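Local atomic coordinates of benzoylformate decarboxylase (Mycobacterium smegmatis, PDB entry 4Q9D), a protein that belongs to the thiamine pyrophosphate-dependent enzyme family, forms a tetramer of chains each built from three alpha/beta domains with parallel sheets, and carries a magnesium ion. Residues L14-G19 and E40-V45; E32-D37 and L69-T74; T22-P27 and L54-G59. All coordinates share one frame; numbering follows the deposited sequence.

All three interactions sit within the N-terminal TPP-binding domain and involve one six-stranded parallel sheet, with centres only 12 to 13 Å apart. Along the chain, helix and strand alternate: helix 7-18, strand 22-25, helix 32-35, strand 43-46, helix 50-64, strand 68-72. Because each element pairs with the third one after it, the contacts interlock, each crossing the other two in sequence. In the sheet the strands run 43-46, 22-25, 68-72, and the backbone bonds of V23 with T43 and V45, and of F24 with L69 and N71, join them. Interactions 1 and 2 lie on one face, where L15 meets L69 and Y44 meets L35; interaction 3 packs the opposite face, giving the layered alpha/beta sandwich expected of the family.

Interaction 1 (L14-G19 and E40-V45); sequences LLRKLG and EDFTYV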
loop_
_atom_site.group_PDB
_atom_site.type_symbol
_atom_site.label_atom_id
_atom_site.label_comp_id
_atom_site.label_asym_id
_atom_site.label_seq_id
_atom_site.Cartn_x
_atom_site.Cartn_y
_atom_site.Cartn_z
ATOM N N LEU B 14 7.843 -30.167 6.004
ATOM C CA LEU B 14 7.900 -29.635 4.643
ATOM C C LEU B 14 9.217 -28.889 4.428
ATOM O O LEU B 14 9.879 -29.064 3.407
ATOM C CB LEU B 14 6.722 -28.685 4.366
ATOM C CG LEU B 14 6.816 -27.865 3.078
ATOM C CD1 LEU B 14 6.732 -28.800 1.863
ATOM C CD2 LEU B 14 5.670 -26.867 3.051
ATOM N N LEU B 15 9.579 -28.050 5.395
ATOM C CA LEU B 15 10.813 -27.275 5.313
ATOM C C LEU B 15 12.002 -28.220 5.080
ATOM O O LEU B 15 12.856 -27.960 4.229
ATOM C CB LEU B 15 11.006 -26.448 6.615
ATOM C CG LEU B 15 10.017 -25.291 6.850
ATOM C CD1 LEU B 15 10.337 -24.591 8.151
ATOM C CD2 LEU B 15 10.051 -24.277 5.652
ATOM N N ARG B 16 12.053 -29.323 5.825
ATOM C CA ARG B 16 13.135 -30.310 5.635
ATOM C C ARG B 16 13.154 -30.830 4.197
ATOM O O ARG B 16 14.214 -30.864 3.573
ATOM C CB ARG B 16 13.009 -31.487 6.634
ATOM C CG ARG B 16 14.137 -32.534 6.571
ATOM C CD ARG B 16 13.876 -33.706 7.566
ATOM N NE ARG B 16 13.933 -33.233 8.947
ATOM C CZ ARG B 16 12.878 -33.074 9.738
ATOM N NH1 ARG B 16 11.653 -33.387 9.301
ATOM N NH2 ARG B 16 13.055 -32.620 10.976
ATOM N N LYS B 17 11.997 -31.247 3.673
ATOM C CA LYS B 17 11.929 -31.730 2.280
ATOM C C LYS B 17 12.378 -30.686 1.265
ATOM O O LYS B 17 12.968 -31.034 0.253
ATOM C CB LYS B 17 10.517 -32.199 1.924
ATOM C CG LYS B 17 10.060 -33.427 2.753
ATOM C CD LYS B 17 8.604 -33.801 2.459
ATOM C CE LYS B 17 8.089 -34.850 3.443
ATOM N NZ LYS B 17 6.619 -35.036 3.305
ATOM N N LEU B 18 12.110 -29.410 1.550
ATOM C CA LEU B 18 12.479 -28.317 0.649
ATOM C C LEU B 18 13.953 -27.944 0.784
ATOM O O LEU B 18 14.487 -27.205 -0.047
ATOM C CB LEU B 18 11.617 -27.070 0.933
ATOM C CG LEU B 18 10.134 -27.250 0.624
ATOM C CD1 LEU B 18 9.371 -25.957 0.843
ATOM C CD2 LEU B 18 9.993 -27.698 -0.819
ATOM N N GLY B 19 14.605 -28.435 1.836
ATOM C CA GLY B 19 16.001 -28.098 2.080
ATOM C C GLY B 19 16.183 -26.852 2.926
ATOM O O GLY B 19 17.315 -26.389 3.142
ATOM N N GLU B 40 16.131 -31.323 15.661
ATOM C CA GLU B 40 17.542 -31.557 15.956
ATOM C C GLU B 40 18.447 -31.447 14.717
ATOM O O GLU B 40 19.606 -31.053 14.816
ATOM C CB GLU B 40 17.710 -32.939 16.615
ATOM C CG GLU B 40 19.101 -33.187 17.159
ATOM C CD GLU B 40 19.478 -32.176 18.229
ATOM O OE1 GLU B 40 18.559 -31.665 18.914
ATOM O OE2 GLU B 40 20.688 -31.885 18.377
ATOM N N ASP B 41 17.916 -31.786 13.550
ATOM C CA ASP B 41 18.713 -31.732 12.329
ATOM C C ASP B 41 18.644 -30.341 11.648
ATOM O O ASP B 41 19.197 -30.150 10.568
ATOM C CB ASP B 41 18.214 -32.803 11.359
ATOM C CG ASP B 41 16.733 -32.619 11.011
ATOM O OD1 ASP B 41 15.948 -32.301 11.919
ATOM O OD2 ASP B 41 16.349 -32.783 9.838
ATOM N N PHE B 42 17.938 -29.391 12.255
ATOM C CA PHE B 42 17.891 -28.022 11.714
ATOM C C PHE B 42 18.962 -27.196 12.409
ATOM O O PHE B 42 19.376 -27.540 13.504
ATOM C CB PHE B 42 16.538 -27.361 11.987
ATOM C CG PHE B 42 15.486 -27.631 10.935
ATOM C CD1 PHE B 42 14.831 -26.573 10.306
ATOM C CD2 PHE B 42 15.132 -28.925 10.607
ATOM C CE1 PHE B 42 13.841 -26.808 9.356
ATOM C CE2 PHE B 42 14.156 -29.185 9.657
ATOM C CZ PHE B 42 13.494 -28.117 9.017
ATOM N N THR B 43 19.355 -26.077 11.802
ATOM C CA THR B 43 20.346 -25.195 12.395
ATOM C C THR B 43 19.797 -23.770 12.566
ATOM O O THR B 43 19.242 -23.195 11.637
ATOM C CB THR B 43 21.615 -25.143 11.525
ATOM O OG1 THR B 43 22.113 -26.476 11.370
ATOM C CG2 THR B 43 22.694 -24.256 12.177
ATOM N N TYR B 44 19.942 -23.219 13.764
ATOM C CA TYR B 44 19.523 -21.869 14.018
ATOM C C TYR B 44 20.770 -21.008 14.064
ATOM O O TYR B 44 21.670 -21.293 14.819
ATOM C CB TYR B 44 18.825 -21.769 15.365
ATOM C CG TYR B 44 18.202 -20.412 15.544
ATOM C CD1 TYR B 44 16.948 -20.133 15.013
ATOM C CD2 TYR B 44 18.884 -19.391 16.192
ATOM C CE1 TYR B 44 16.362 -18.885 15.159
ATOM C CE2 TYR B 44 18.319 -18.136 16.328
ATOM C CZ TYR B 44 17.040 -17.892 15.813
ATOM O OH TYR B 44 16.431 -16.649 15.948
ATOM N N VAL B 45 20.834 -19.971 13.238
ATOM C CA VAL B 45 21.982 -19.066 13.267
ATOM C C VAL B 45 21.566 -17.758 13.899
ATOM O O VAL B 45 20.812 -16.999 13.308
ATOM C CB VAL B 45 22.579 -18.818 11.846
ATOM C CG1 VAL B 45 23.789 -17.867 11.938
ATOM C CG2 VAL B 45 22.982 -20.164 11.196
#
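F42 turns its CE2 edge onto one face of the R16 guanidinium, CE2 to NH2 3.8 Å, and the carboxylate of D41 lies at the guanidinium's edge. The F42 ring is itself met at its rim: L15 CB lies in its plane, 3.8 Å from CZ, and the backbone N of R16 is also close to that corner, while D41 OD1 sits at the edge as well. R16 and D41 join side-on in a salt bridge with two nearly straight bonds, NE to OD2 at 2.6 Å and NH2 to OD1 at 3.1 Å. The two planes are 18° apart, and OD1 uses its syn lone pair. R16 gets there by running straight out from the helix, CG anti to the backbone N, before the bend at chi3 (-66°) swings NE toward D41. The guanidinium has a second partner: NH1 forms a salt bridge with OD1 of D13. The ring of Y12 packs edge-to-face with F42. The contact thus ties helix 7-18 to the residues leading into strand 43-46. Two carboxylates bonded round the guanidinium should restrict its rotation, and D41 would be expected to stay ionised.

Interaction 2 (E32-D37 and L69-T74); sequences ESFLRD and LVNLHT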
loop_
_atom_site.group_PDB
_atom_site.type_symbol
_atom_site.label_atom_id
_atom_site.label_comp_id
_atom_site.label_asym_id
_atom_site.label_seq_id
_atom_site.Cartn_x
_atom_site.Cartn_y
_atom_site.Cartn_z
ATOM N N GLU B 32 8.306 -17.554 19.793
ATOM C CA GLU B 32 8.545 -18.746 20.623
ATOM C C GLU B 32 7.762 -19.999 20.175
ATOM O O GLU B 32 8.310 -21.109 20.123
ATOM C CB GLU B 32 8.299 -18.465 22.105
ATOM C CG GLU B 32 7.998 -19.739 22.887
ATOM C CD GLU B 32 8.570 -19.722 24.290
ATOM O OE1 GLU B 32 8.845 -18.611 24.802
ATOM O OE2 GLU B 32 8.747 -20.822 24.874
ATOM N N SER B 33 6.506 -19.844 19.790
ATOM C CA SER B 33 5.760 -21.044 19.421
ATOM C C SER B 33 6.251 -21.633 18.112
ATOM O O SER B 33 6.044 -22.832 17.855
ATOM C CB SER B 33 4.246 -20.788 19.374
ATOM O OG SER B 33 3.921 -19.775 18.438
ATOM N N PHE B 34 6.896 -20.806 17.280
ATOM C CA PHE B 34 7.491 -21.308 16.029
ATOM C C PHE B 34 8.785 -22.085 16.313
ATOM O O PHE B 34 9.033 -23.144 15.737
ATOM C CB PHE B 34 7.796 -20.149 15.042
ATOM C CG PHE B 34 8.643 -20.569 13.857
ATOM C CD1 PHE B 34 8.232 -21.600 13.018
ATOM C CD2 PHE B 34 9.860 -19.949 13.592
ATOM C CE1 PHE B 34 9.004 -21.993 11.925
ATOM C CE2 PHE B 34 10.648 -20.337 12.491
ATOM C CZ PHE B 34 10.215 -21.370 11.660
ATOM N N LEU B 35 9.615 -21.514 17.188
ATOM C CA LEU B 35 10.977 -21.994 17.435
ATOM C C LEU B 35 11.058 -23.133 18.456
ATOM O O LEU B 35 12.057 -23.861 18.508
ATOM C CB LEU B 35 11.849 -20.829 17.902
ATOM C CG LEU B 35 12.058 -19.757 16.813
ATOM C CD1 LEU B 35 12.904 -18.641 17.342
ATOM C CD2 LEU B 35 12.723 -20.388 15.581
ATOM N N ARG B 36 10.018 -23.252 19.273
ATOM C CA ARG B 36 9.911 -24.310 20.280
ATOM C C ARG B 36 10.056 -25.704 19.638
ATOM O O ARG B 36 9.549 -25.940 18.543
ATOM C CB ARG B 36 8.552 -24.197 20.983
ATOM C CG ARG B 36 8.517 -24.763 22.395
ATOM C CD ARG B 36 7.478 -24.049 23.269
ATOM N NE ARG B 36 6.139 -24.059 22.676
ATOM C CZ ARG B 36 5.287 -23.032 22.726
ATOM N NH1 ARG B 36 5.638 -21.904 23.339
ATOM N NH2 ARG B 36 4.086 -23.120 22.157
ATOM N N ASP B 37 10.754 -26.622 20.301
ATOM C CA ASP B 37 10.953 -27.961 19.739
ATOM C C ASP B 37 11.580 -27.901 18.362
ATOM O O ASP B 37 11.195 -28.645 17.466
ATOM C CB ASP B 37 9.629 -28.697 19.616
ATOM C CG ASP B 37 9.121 -29.169 20.944
ATOM O OD1 ASP B 37 9.971 -29.610 21.741
ATOM O OD2 ASP B 37 7.897 -29.075 21.192
ATOM N N LEU B 69 15.884 -19.204 5.048
ATOM C CA LEU B 69 14.758 -18.824 5.866
ATOM C C LEU B 69 15.225 -17.848 6.934
ATOM O O LEU B 69 16.241 -18.046 7.568
ATOM C CB LEU B 69 14.200 -20.098 6.494
ATOM C CG LEU B 69 12.940 -20.173 7.313
ATOM C CD1 LEU B 69 11.762 -19.586 6.556
ATOM C CD2 LEU B 69 12.731 -21.670 7.601
ATOM N N VAL B 70 14.488 -16.767 7.103
ATOM C CA VAL B 70 14.819 -15.787 8.106
ATOM C C VAL B 70 13.627 -15.698 9.061
ATOM O O VAL B 70 12.475 -15.837 8.622
ATOM C CB VAL B 70 15.088 -14.449 7.422
ATOM C CG1 VAL B 70 15.426 -13.391 8.442
ATOM C CG2 VAL B 70 16.256 -14.616 6.409
ATOM N N ASN B 71 13.885 -15.507 10.357
ATOM C CA ASN B 71 12.778 -15.387 11.314
ATOM C C ASN B 71 12.972 -14.184 12.193
ATOM O O ASN B 71 13.992 -14.079 12.861
ATOM C CB ASN B 71 12.623 -16.686 12.145
ATOM C CG ASN B 71 11.418 -16.646 13.091
ATOM O OD1 ASN B 71 11.583 -16.800 14.299
ATOM N ND2 ASN B 71 10.204 -16.439 12.539
ATOM N N LEU B 72 11.995 -13.273 12.177
ATOM C CA LEU B 72 12.157 -11.950 12.786
ATOM C C LEU B 72 11.044 -11.689 13.801
ATOM O O LEU B 72 9.950 -12.245 13.701
ATOM C CB LEU B 72 12.105 -10.847 11.686
ATOM C CG LEU B 72 13.082 -11.007 10.513
ATOM C CD1 LEU B 72 12.962 -9.869 9.460
ATOM C CD2 LEU B 72 14.486 -11.052 11.031
ATOM N N HIS B 73 11.324 -10.822 14.760
ATOM C CA HIS B 73 10.407 -10.526 15.848
ATOM C C HIS B 73 9.327 -9.449 15.511
ATOM O O HIS B 73 9.560 -8.237 15.684
ATOM C CB HIS B 73 11.233 -10.018 17.040
ATOM C CG HIS B 73 10.417 -9.755 18.261
ATOM N ND1 HIS B 73 9.442 -10.635 18.704
ATOM C CD2 HIS B 73 10.422 -8.722 19.141
ATOM C CE1 HIS B 73 8.885 -10.154 19.802
ATOM N NE2 HIS B 73 9.469 -9.000 20.101
ATOM N N THR B 74 8.155 -9.909 15.090
ATOM C CA THR B 74 6.989 -9.053 14.795
ATOM C C THR B 74 7.368 -7.745 14.062
ATOM O O THR B 74 8.243 -7.764 13.174
ATOM C CB THR B 74 6.095 -8.835 16.085
ATOM O OG1 THR B 74 4.945 -8.043 15.761
ATOM C CG2 THR B 74 6.878 -8.170 17.233
#
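F34 and N71 run antiparallel, one passing alongside the other, with ring and amide planes inclined by 57°. The CD2-CE2 edge of the ring lies over the face of the N71 amide: F34 CD2 is 3.7 Å from both OD1 and ND2 of N71, and F34 CE2 is 3.8 Å from N71 CG. L35 comes at the same amide head-on from the helix, and its branched end closes over the oxygen, with CD1 at 3.8 Å from N71 OD1 and CD2 at 4.0 Å from it. N71 reaches out of strand 68-72 with CG anti to the backbone N (chi1 -176°), which carries the amide away from the strand and brings one of its faces up against the edge of the ring and the leucine methyls. Helix 32-35 is the short helical link of a beta-alpha-beta crossover, strand 22-25 coming before it and the neighbouring parallel strand 43-46 after it, and here it leans on strand 68-72, which flanks strand 22-25 on its other side. The polar end of N71 is steadied from the sheet: ND2 hydrogen-bonds OG1 of T98 on strand 95-101, and the same OG1 is also bonded to V70 O. Across the contact itself the amide oxygen meets carbon atoms of F34 and L35, so the two segments pack by van der Waals contact. F34 is gripped further by aromatic neighbours: the rings of Y12 and W166 also meet it, and Y12 OH bonds F34 O. L35 also packs against P480 of the second subunit.

Interaction 3 (T22-P27 and L54-G59); sequences TVFGNP and LAMADG
F24 lays one face of its ring over the backbone of A57, whose CA stands 3.9 Å from the ring centroid and only 10° off the normal, a CH-pi contact centred on the ring. The methyl of A57 adds to it, CB coming within 3.7 Å of F24 CD1. M56 comes in at the CD2-CE2 edge, obliquely and from the side of A57, crossing the phenylalanine at about a right angle, and its CG reaches F24 CE2 at 4.0 Å. Its sulfur forms a Met-aromatic contact at the edge, SD being 5.3 Å from the ring centroid and 82° off the normal. Extended chi1 and chi2 carry SD beside the ring; the bend at chi3 turns only the terminal methyl. Helix 50-64 is the connection of a beta-alpha-beta crossover from strand 43-46 to strand 68-72, and F24 belongs to the strand between them, 22-25, which the helix passes over. F60, one turn on from M56, meets the same ring, and V45 of the adjoining strand touches both F24 and M56. Beyond the strand's end, N26 hydrogen-bonds the hydroxyls of Y439 and Y464 of the second subunit.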
loop_
_atom_site.group_PDB
_atom_site.type_symbol
_atom_site.label_atom_id
_atom_site.label_comp_id
_atom_site.label_asym_id
_atom_site.label_seq_id
_atom_site.Cartn_x
_atom_site.Cartn_y
_atom_site.Cartn_z
ATOM N N THR B 22 18.070 -24.301 7.652
ATOM C CA THR B 22 18.828 -23.327 8.424
ATOM C C THR B 22 17.996 -22.062 8.582
ATOM O O THR B 22 17.492 -21.521 7.603
ATOM C CB THR B 22 20.152 -22.983 7.740
ATOM O OG1 THR B 22 20.884 -24.195 7.480
ATOM C CG2 THR B 22 20.983 -22.025 8.614
ATOM N N VAL B 23 17.858 -21.595 9.818
ATOM C CA VAL B 23 17.055 -20.413 10.092
ATOM C C VAL B 23 17.959 -19.325 10.637
ATOM O O VAL B 23 18.681 -19.553 11.602
ATOM C CB VAL B 23 15.947 -20.725 11.150
ATOM C CG1 VAL B 23 15.171 -19.451 11.547
ATOM C CG2 VAL B 23 15.002 -21.816 10.650
ATOM N N PHE B 24 17.913 -18.147 10.024
ATOM C CA PHE B 24 18.670 -16.994 10.500
ATOM C C PHE B 24 17.701 -16.088 11.209
ATOM O O PHE B 24 16.621 -15.801 10.699
ATOM C CB PHE B 24 19.303 -16.242 9.321
ATOM C CG PHE B 24 20.301 -17.068 8.577
ATOM C CD1 PHE B 24 19.880 -17.997 7.651
ATOM C CD2 PHE B 24 21.663 -16.951 8.852
ATOM C CE1 PHE B 24 20.803 -18.809 6.967
ATOM C CE2 PHE B 24 22.581 -17.749 8.194
ATOM C CZ PHE B 24 22.154 -18.691 7.255
ATOM N N GLY B 25 18.056 -15.636 12.394
ATOM C CA GLY B 25 17.170 -14.701 13.020
ATOM C C GLY B 25 17.627 -14.239 14.373
ATOM O O GLY B 25 18.754 -14.465 14.802
ATOM N N ASN B 26 16.701 -13.575 15.039
ATOM C CA ASN B 26 16.854 -13.182 16.407
ATOM C C ASN B 26 15.479 -13.397 17.074
ATOM O O ASN B 26 14.496 -12.739 16.734
ATOM C CB ASN B 26 17.301 -11.712 16.473
ATOM C CG ASN B 26 17.513 -11.250 17.879
ATOM O OD1 ASN B 26 16.550 -11.041 18.634
ATOM N ND2 ASN B 26 18.774 -11.093 18.261
ATOM N N PRO B 27 15.419 -14.303 18.045
ATOM C CA PRO B 27 14.158 -14.799 18.612
ATOM C C PRO B 27 13.479 -13.790 19.553
ATOM O O PRO B 27 14.146 -13.014 20.239
ATOM C CB PRO B 27 14.611 -16.023 19.410
ATOM C CG PRO B 27 15.988 -15.654 19.876
ATOM C CD PRO B 27 16.595 -14.764 18.807
ATOM N N LEU B 54 19.280 -10.806 8.360
ATOM C CA LEU B 54 18.767 -10.942 7.013
ATOM C C LEU B 54 19.910 -10.870 5.972
ATOM O O LEU B 54 19.913 -11.639 5.017
ATOM C CB LEU B 54 17.668 -9.905 6.757
ATOM C CG LEU B 54 16.784 -10.104 5.518
ATOM C CD1 LEU B 54 15.483 -9.339 5.696
ATOM C CD2 LEU B 54 17.543 -9.574 4.246
ATOM N N ALA B 55 20.895 -9.989 6.184
ATOM C CA ALA B 55 22.039 -9.881 5.262
ATOM C C ALA B 55 22.886 -11.150 5.324
ATOM O O ALA B 55 23.441 -11.572 4.328
ATOM C CB ALA B 55 22.901 -8.626 5.588
ATOM N N MET B 56 22.955 -11.771 6.503
ATOM C CA MET B 56 23.659 -13.041 6.671
ATOM C C MET B 56 22.952 -14.125 5.850
ATOM O O MET B 56 23.596 -14.917 5.158
ATOM C CB MET B 56 23.668 -13.431 8.156
ATOM C CG MET B 56 24.754 -14.389 8.582
ATOM S SD MET B 56 24.688 -14.651 10.375
ATOM C CE MET B 56 25.103 -12.987 10.932
ATOM N N ALA B 57 21.621 -14.147 5.911
ATOM C CA ALA B 57 20.850 -15.131 5.159
ATOM C C ALA B 57 21.072 -14.899 3.691
ATOM O O ALA B 57 21.171 -15.854 2.920
ATOM C CB ALA B 57 19.336 -15.029 5.489
ATOM N N ASP B 58 21.141 -13.623 3.306
ATOM C CA ASP B 58 21.375 -13.233 1.910
ATOM C C ASP B 58 22.711 -13.856 1.444
ATOM O O ASP B 58 22.769 -14.569 0.439
ATOM C CB ASP B 58 21.420 -11.696 1.829
ATOM C CG ASP B 58 21.467 -11.153 0.410
ATOM O OD1 ASP B 58 21.496 -11.928 -0.583
ATOM O OD2 ASP B 58 21.437 -9.894 0.283
ATOM N N GLY B 59 23.778 -13.629 2.200
ATOM C CA GLY B 59 25.071 -14.209 1.840
ATOM C C GLY B 59 25.059 -15.737 1.802
ATOM O O GLY B 59 25.646 -16.350 0.905
#